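Local coordinates for protein aminopeptidase C (Lactobacillus rhamnosus, PDB 4K7C) that probably removes amino-terminal residues from peptides, acting as a papain-like cysteine aminopeptidase that assembles as a hexamer, at residues A[319-323]-A[358-362]; A[364-370]-A[381-387]. The contacts are given in a common frame with arbitrary orientation. Where two conformers were deposited one is given. Numbering follows the deposited sequence.

Interaction 1 of 2, residues A[319-323]-A[358-362]; sequences SDVGQ and GESLM
A type I beta turn and the chain leaving a Schellman motif, both beside the central sheet of a papain-like (C1) peptidase, show how one carboxylate can join two irregular connections by gathering several donors. Residues 319-323 leave strand 315-319 and form the turn from D320 to Q323, closed by Q323 N to D320 O at 3.1 Å. Residues 358-362 begin at G358, whose positive phi (79°) makes it the C-prime residue of the Schellman motif ending helix 351-356, and, from S360 on, run extended toward strand 364-374. The backbones come nearest at S319 and M362, whose CA atoms are 4.6 Å apart, and S319 O receives a CA-H...O contact from M362 CA at 3.6 Å.

D320, with chi1 t, extends its carboxylate to the second segment. D320 OD2 accepts a short hydrogen bond from S360 OG (2.5 Å) and weak ones from L361 N (3.5 Å) and, inside the turn, from Q323 NE2 (3.3 Å). S360 OG is hydrogen-bonded to Y409 OH as well, linking the cluster to strand 408-414. Q323, with chi1 and chi2 both m, folds its amide so that NE2 donates to E359 OE2 at 3.1 Å, nearly linearly (173°). E359 thus divides its carboxylate, OE2 meeting Q323 and OE1 forming a salt bridge with R181 of a second subunit, which brings the loop to a subunit interface. The amide oxygen is satisfied too: one water donates to Q323 OE1 at 2.8 Å and also to E359 OE2 at 3.0 Å.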
ATOM      1  N   SER A 319      29.496   5.163  18.874  1.00 17.82           N
ATOM      2  CA  SER A 319      28.652   6.147  19.580  1.00 18.61           C
ATOM      3  C   SER A 319      27.373   5.496  20.144  1.00 18.34           C
ATOM      4  O   SER A 319      27.025   4.332  19.842  1.00 17.66           O
ATOM      5  CB  SER A 319      28.258   7.318  18.659  1.00 19.09           C
ATOM      6  OG  SER A 319      27.418   6.927  17.597  1.00 18.21           O
ATOM      7  N   ASP A 320      26.642   6.275  20.934  1.00 18.86           N
ATOM      8  CA  ASP A 320      25.312   5.823  21.401  1.00 16.94           C
ATOM      9  C   ASP A 320      24.289   6.527  20.538  1.00 18.20           C
ATOM     10  O   ASP A 320      23.809   7.593  20.884  1.00 19.30           O
ATOM     11  CB  ASP A 320      25.157   6.171  22.872  1.00 18.56           C
ATOM     12  CG  ASP A 320      23.951   5.590  23.530  1.00 16.78           C
ATOM     13  OD1 ASP A 320      23.061   5.094  22.854  1.00 19.62           O
ATOM     14  OD2 ASP A 320      23.900   5.615  24.804  1.00 17.11           O
ATOM     15  N   VAL A 321      23.923   5.909  19.402  1.00 16.78           N
ATOM     16  CA  VAL A 321      23.181   6.601  18.380  1.00 18.57           C
ATOM     17  C   VAL A 321      21.734   6.894  18.812  1.00 20.74           C
ATOM     18  O   VAL A 321      21.156   7.829  18.298  1.00 20.10           O
ATOM     19  CB  VAL A 321      23.174   5.759  17.097  1.00 21.25           C
ATOM     20  CG1 VAL A 321      22.269   4.504  17.222  1.00 24.88           C
ATOM     21  CG2 VAL A 321      22.853   6.602  15.895  1.00 21.86           C
ATOM     22  N   GLY A 322      21.224   6.114  19.762  1.00 19.45           N
ATOM     23  CA  GLY A 322      19.864   6.301  20.318  1.00 21.62           C
ATOM     24  C   GLY A 322      19.703   7.489  21.221  1.00 20.01           C
ATOM     25  O   GLY A 322      18.607   7.869  21.478  1.00 17.53           O
ATOM     26  N   GLN A 323      20.809   8.094  21.640  1.00 17.29           N
ATOM     27  CA  GLN A 323      20.764   9.335  22.462  1.00 17.35           C
ATOM     28  C   GLN A 323      20.500  10.544  21.601  1.00 16.42           C
ATOM     29  O   GLN A 323      21.186  10.757  20.583  1.00 16.52           O
ATOM     30  CB  GLN A 323      22.070   9.531  23.169  1.00 16.25           C
ATOM     31  CG  GLN A 323      22.354   8.451  24.187  1.00 17.57           C
ATOM     32  CD  GLN A 323      21.537   8.562  25.497  1.00 21.26           C
ATOM     33  OE1 GLN A 323      20.882   9.575  25.773  1.00 22.56           O
ATOM     34  NE2 GLN A 323      21.632   7.553  26.309  1.00 19.60           N
ATOM     35  N   GLY A 358      25.048   3.362  33.721  1.00 19.34           N
ATOM     36  CA  GLY A 358      24.306   2.464  32.802  1.00 20.28           C
ATOM     37  C   GLY A 358      23.351   3.119  31.812  1.00 19.23           C
ATOM     38  O   GLY A 358      22.571   2.449  31.107  1.00 18.32           O
ATOM     39  N   GLU A 359      23.429   4.430  31.747  1.00 18.37           N
ATOM     40  CA  GLU A 359      22.583   5.219  30.883  1.00 17.13           C
ATOM     41  C   GLU A 359      23.094   5.202  29.424  1.00 21.18           C
ATOM     42  O   GLU A 359      22.292   5.254  28.531  1.00 17.43           O
ATOM     43  CB  GLU A 359      22.510   6.642  31.413  1.00 18.40           C
ATOM     44  CG  GLU A 359      21.780   7.677  30.503  1.00 17.67           C
ATOM     45  CD  GLU A 359      20.399   7.242  29.978  1.00 20.33           C
ATOM     46  OE1 GLU A 359      19.719   6.460  30.629  1.00 20.83           O
ATOM     47  OE2 GLU A 359      20.018   7.782  28.920  1.00 18.89           O
ATOM     48  N   SER A 360      24.426   5.140  29.204  1.00 18.76           N
ATOM     49  CA  SER A 360      24.970   5.258  27.854  1.00 18.70           C
ATOM     50  C   SER A 360      26.190   4.411  27.702  1.00 20.00           C
ATOM     51  O   SER A 360      26.904   4.208  28.659  1.00 19.23           O
ATOM     52  CB  SER A 360      25.308   6.703  27.514  1.00 18.39           C
ATOM     53  OG  SER A 360      25.560   6.960  26.135  1.00 21.19           O
ATOM     54  N   LEU A 361      26.473   4.002  26.478  1.00 19.55           N
ATOM     55  CA  LEU A 361      27.666   3.197  26.111  1.00 23.11           C
ATOM     56  C   LEU A 361      27.637   3.127  24.569  1.00 24.47           C
ATOM     57  O   LEU A 361      26.703   3.678  23.943  1.00 19.25           O
ATOM     58  CB  LEU A 361      27.736   1.845  26.788  1.00 23.58           C
ATOM     59  CG  LEU A 361      26.483   0.987  26.927  1.00 28.05           C
ATOM     60  CD1 LEU A 361      25.949   0.651  25.576  1.00 25.79           C
ATOM     61  CD2 LEU A 361      26.755  -0.300  27.655  1.00 30.08           C
HETATM   62  N   MSE A 362      28.694   2.625  23.905  0.50 23.13           N
HETATM   63  CA  MSE A 362      28.638   2.485  22.420  0.50 22.01           C
HETATM   64  C   MSE A 362      27.643   1.425  22.054  0.50 23.37           C
HETATM   65  O   MSE A 362      27.668   0.343  22.603  0.50 22.14           O
HETATM   66  CB  MSE A 362      29.980   2.122  21.709  0.50 20.58           C
HETATM   67  CG  MSE A 362      29.749   1.588  20.271  0.50 19.17           C
HETATM   68 SE   MSE A 362      31.495   1.107  19.441  0.50 21.57          SE
HETATM   69  CE  MSE A 362      31.201   0.880  17.564  0.50 22.37           C
TER
HETATM   70  O   HOH W   1      21.080  10.481  28.366  1.00 23.11           O

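Interaction 2 of 2, residues A[364-370]-A[381-387]; sequences HAMVLTG and WKVENSW
Strand 364-370 pairs antiparallel with strand 381-384 in a strongly twisted hairpin, the axes 4.5 Å apart and their directions at 134°. H364 (chi1 t) opens the contact: its NE2 donates to N385 OD1 at 2.8 Å, and N385 OD1 also accepts S386 N at 2.8 Å, which orients the amide. This His-Asn pair, with C70 packed against H364 and an Asn-Ser-Trp sequence following the strand, is consistent with the active site of papain-like peptidases. W387 CZ2 lies over one face of the imidazole, the five-membered ring of W387 near parallel (25°) but slid aside, centroids 4.9 Å apart. From A365 O a water at 2.7 Å leads to S386 OG (2.6 Å), itself hydrogen-bonded to Q64. M366, a selenomethionine introduced for the structure determination, packs SE on V383 CG1 (3.6 Å). V367 and E384 form a hydrogen-bonded pair, E384 N to V367 O at 2.7 Å and V367 N to E384 O weak at 3.3 Å. L368 and V383 are a non-hydrogen-bonded pair, CA atoms 4.8 Å apart; L368 CD1 reaches W381 CE3 at 4.1 Å. T369 N donates to K382 O (2.8 Å), whereas K382 N donates to G370 O (2.9 Å), so T369 and G370 together oppose K382, as in a classic beta bulge. Strand 315-319 borders 364-374 on the sheet and strand 396-400 borders 377-384, while helix 70-87 packs on V367 and E384.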
ATOM      1  N   HIS A 364      26.489   1.616  18.420  1.00 19.48           N
ATOM      2  CA  HIS A 364      26.458   1.649  16.939  1.00 21.13           C
ATOM      3  C   HIS A 364      27.791   2.222  16.409  1.00 20.21           C
ATOM      4  O   HIS A 364      28.374   3.149  16.946  1.00 21.12           O
ATOM      5  CB  HIS A 364      25.247   2.486  16.473  1.00 24.22           C
ATOM      6  CG  HIS A 364      24.965   2.417  14.995  1.00 25.91           C
ATOM      7  ND1 HIS A 364      24.935   1.225  14.292  1.00 30.19           N
ATOM      8  CD2 HIS A 364      24.673   3.391  14.090  1.00 27.10           C
ATOM      9  CE1 HIS A 364      24.663   1.473  13.011  1.00 28.71           C
ATOM     10  NE2 HIS A 364      24.493   2.777  12.869  1.00 26.19           N
ATOM     11  N   ALA A 365      28.272   1.651  15.323  1.00 20.69           N
ATOM     12  CA  ALA A 365      29.519   2.083  14.665  1.00 17.93           C
ATOM     13  C   ALA A 365      29.064   2.721  13.345  1.00 17.63           C
ATOM     14  O   ALA A 365      28.215   2.140  12.611  1.00 18.82           O
ATOM     15  CB  ALA A 365      30.427   0.859  14.335  1.00 19.25           C
HETATM   16  N   MSE A 366      29.683   3.834  13.025  1.00 15.93           N
HETATM   17  CA  MSE A 366      29.472   4.550  11.771  1.00 16.73           C
HETATM   18  C   MSE A 366      30.839   5.086  11.350  1.00 16.19           C
HETATM   19  O   MSE A 366      31.857   4.749  11.921  1.00 16.06           O
HETATM   20  CB  MSE A 366      28.342   5.614  11.875  1.00 16.45           C
HETATM   21  CG  MSE A 366      27.009   4.963  12.273  1.00 17.56           C
HETATM   22 SE   MSE A 366      25.582   6.321  12.500  1.00 20.66          SE
HETATM   23  CE  MSE A 366      26.205   7.139  14.167  1.00 20.74           C
ATOM     24  N   VAL A 367      30.843   5.969  10.341  1.00 16.37           N
ATOM     25  CA  VAL A 367      32.029   6.522   9.766  1.00 15.08           C
ATOM     26  C   VAL A 367      31.861   8.064   9.625  1.00 16.36           C
ATOM     27  O   VAL A 367      30.867   8.548   9.085  1.00 16.27           O
ATOM     28  CB  VAL A 367      32.343   5.836   8.381  1.00 16.87           C
ATOM     29  CG1 VAL A 367      33.547   6.516   7.703  1.00 15.95           C
ATOM     30  CG2 VAL A 367      32.531   4.371   8.500  1.00 17.44           C
ATOM     31  N   LEU A 368      32.845   8.793  10.142  1.00 15.91           N
ATOM     32  CA  LEU A 368      33.005  10.224   9.838  1.00 16.30           C
ATOM     33  C   LEU A 368      33.596  10.409   8.468  1.00 16.70           C
ATOM     34  O   LEU A 368      34.671   9.846   8.172  1.00 17.49           O
ATOM     35  CB  LEU A 368      33.916  10.931  10.879  1.00 17.32           C
ATOM     36  CG  LEU A 368      33.477  10.588  12.320  1.00 18.47           C
ATOM     37  CD1 LEU A 368      34.537  11.052  13.264  1.00 16.66           C
ATOM     38  CD2 LEU A 368      32.167  11.293  12.742  1.00 18.96           C
ATOM     39  N   THR A 369      32.910  11.214   7.675  1.00 16.98           N
ATOM     40  CA  THR A 369      33.315  11.534   6.279  1.00 15.99           C
ATOM     41  C   THR A 369      33.411  13.013   5.970  1.00 15.79           C
ATOM     42  O   THR A 369      33.641  13.398   4.850  1.00 15.98           O
ATOM     43  CB  THR A 369      32.443  10.820   5.232  1.00 16.90           C
ATOM     44  OG1 THR A 369      31.147  11.448   5.170  1.00 18.23           O
ATOM     45  CG2 THR A 369      32.317   9.254   5.538  1.00 18.84           C
ATOM     46  N   GLY A 370      33.382  13.826   7.012  1.00 19.14           N
ATOM     47  CA  GLY A 370      33.381  15.287   6.849  1.00 17.73           C
ATOM     48  C   GLY A 370      33.261  15.917   8.220  1.00 18.00           C
ATOM     49  O   GLY A 370      32.895  15.252   9.210  1.00 16.20           O
ATOM     50  N   TRP A 381      29.590  17.281  12.125  1.00 15.58           N
ATOM     51  CA  TRP A 381      30.352  16.183  11.564  1.00 15.61           C
ATOM     52  C   TRP A 381      29.419  15.441  10.628  1.00 15.25           C
ATOM     53  O   TRP A 381      28.202  15.234  10.914  1.00 19.15           O
ATOM     54  CB  TRP A 381      30.765  15.217  12.655  1.00 16.74           C
ATOM     55  CG  TRP A 381      31.606  15.858  13.743  1.00 16.99           C
ATOM     56  CD1 TRP A 381      31.144  16.573  14.796  1.00 19.25           C
ATOM     57  CD2 TRP A 381      33.018  15.705  13.935  1.00 17.42           C
ATOM     58  NE1 TRP A 381      32.215  17.029  15.581  1.00 19.05           N
ATOM     59  CE2 TRP A 381      33.371  16.497  15.059  1.00 18.09           C
ATOM     60  CE3 TRP A 381      34.060  15.085  13.166  1.00 19.02           C
ATOM     61  CZ2 TRP A 381      34.685  16.628  15.495  1.00 16.86           C
ATOM     62  CZ3 TRP A 381      35.350  15.165  13.635  1.00 19.22           C
ATOM     63  CH2 TRP A 381      35.662  15.953  14.768  1.00 18.81           C
ATOM     64  N   LYS A 382      29.986  15.017   9.498  1.00 17.93           N
ATOM     65  CA  LYS A 382      29.259  14.267   8.508  1.00 18.27           C
ATOM     66  C   LYS A 382      29.444  12.782   8.752  1.00 17.16           C
ATOM     67  O   LYS A 382      30.579  12.258   8.922  1.00 15.98           O
ATOM     68  CB  LYS A 382      29.675  14.625   7.092  1.00 16.21           C
ATOM     69  CG  LYS A 382      28.959  13.861   5.998  1.00 18.53           C
ATOM     70  CD  LYS A 382      29.370  14.296   4.595  1.00 17.70           C
ATOM     71  CE  LYS A 382      28.339  13.780   3.592  1.00 19.24           C
ATOM     72  NZ  LYS A 382      28.840  13.752   2.205  1.00 20.95           N
ATOM     73  N   VAL A 383      28.334  12.068   8.735  1.00 17.54           N
ATOM     74  CA  VAL A 383      28.312  10.677   9.209  1.00 16.55           C
ATOM     75  C   VAL A 383      27.742   9.734   8.160  1.00 16.19           C
ATOM     76  O   VAL A 383      26.569   9.858   7.738  1.00 16.81           O
ATOM     77  CB  VAL A 383      27.489  10.547  10.507  1.00 17.14           C
ATOM     78  CG1 VAL A 383      27.350   9.086  10.995  1.00 19.89           C
ATOM     79  CG2 VAL A 383      28.148  11.352  11.521  1.00 17.05           C
ATOM     80  N   GLU A 384      28.546   8.787   7.736  1.00 16.67           N
ATOM     81  CA  GLU A 384      28.030   7.736   6.876  1.00 15.59           C
ATOM     82  C   GLU A 384      27.394   6.653   7.680  1.00 18.04           C
ATOM     83  O   GLU A 384      28.050   5.986   8.501  1.00 16.66           O
ATOM     84  CB  GLU A 384      29.133   7.108   5.943  1.00 16.81           C
ATOM     85  CG  GLU A 384      28.550   5.963   5.085  1.00 17.21           C
ATOM     86  CD  GLU A 384      29.584   5.327   4.186  1.00 21.44           C
ATOM     87  OE1 GLU A 384      30.782   5.619   4.416  1.00 19.75           O
ATOM     88  OE2 GLU A 384      29.219   4.449   3.391  1.00 18.73           O
ATOM     89  N   ASN A 385      26.079   6.456   7.466  1.00 16.50           N
ATOM     90  CA  ASN A 385      25.368   5.396   8.158  1.00 17.64           C
ATOM     91  C   ASN A 385      25.233   4.209   7.222  1.00 18.51           C
ATOM     92  O   ASN A 385      25.656   4.304   6.096  1.00 17.75           O
ATOM     93  CB  ASN A 385      23.999   5.827   8.719  1.00 18.94           C
ATOM     94  CG  ASN A 385      23.575   5.029   9.977  1.00 20.75           C
ATOM     95  OD1 ASN A 385      24.134   3.999  10.351  1.00 19.69           O
ATOM     96  ND2 ASN A 385      22.552   5.543  10.651  1.00 22.55           N
ATOM     97  N   SER A 386      24.752   3.087   7.754  1.00 17.14           N
ATOM     98  CA  SER A 386      24.653   1.787   7.029  1.00 18.55           C
ATOM     99  C   SER A 386      23.223   1.244   7.115  1.00 18.50           C
ATOM    100  O   SER A 386      22.959   0.032   7.299  1.00 19.25           O
ATOM    101  CB  SER A 386      25.667   0.755   7.586  1.00 19.12           C
ATOM    102  OG  SER A 386      25.567   0.564   8.994  1.00 19.11           O
ATOM    103  N   TRP A 387      22.261   2.171   7.028  1.00 17.54           N
ATOM    104  CA  TRP A 387      20.847   1.835   7.092  1.00 18.23           C
ATOM    105  C   TRP A 387      20.143   2.073   5.781  1.00 18.83           C
ATOM    106  O   TRP A 387      18.893   2.177   5.751  1.00 18.18           O
ATOM    107  CB  TRP A 387      20.142   2.667   8.198  1.00 18.01           C
ATOM    108  CG  TRP A 387      20.582   2.353   9.556  1.00 18.59           C
ATOM    109  CD1 TRP A 387      21.342   1.257   9.986  1.00 20.72           C
ATOM    110  CD2 TRP A 387      20.318   3.152  10.755  1.00 18.71           C
ATOM    111  NE1 TRP A 387      21.524   1.360  11.345  1.00 19.98           N
ATOM    112  CE2 TRP A 387      20.950   2.515  11.832  1.00 21.66           C
ATOM    113  CE3 TRP A 387      19.613   4.334  10.985  1.00 19.67           C
ATOM    114  CZ2 TRP A 387      20.856   2.984  13.142  1.00 21.88           C
ATOM    115  CZ3 TRP A 387      19.559   4.867  12.311  1.00 19.96           C
ATOM    116  CH2 TRP A 387      20.207   4.204  13.362  1.00 23.50           C
TER
HETATM  117  O   HOH W   2      27.537   1.970   9.995  1.00 19.42           O
HETATM  118  O   HOH W   3      31.114  12.062   2.511  1.00 16.71           O

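Strand 364-374 connects the two contacts in series: interaction 1 brings the chain up to it, and interaction 2 uses it as one arm of a hairpin. They meet where S319 N probably hydrogen-bonds to H364 O (3.0 Å) and V321 CG1 packs on H364 CB (3.7 Å), so the loop borders the likely catalytic histidine. Their chemistry follows their place. Interaction 1, partly buried and near another subunit, relies on side-chain polar groups and a water. Interaction 2, buried within one chain, covers 644 Å² against 266 Å² and rests mainly on backbone pairing and apolar packing, its side-chain hydrogen bond lying at the probable active site.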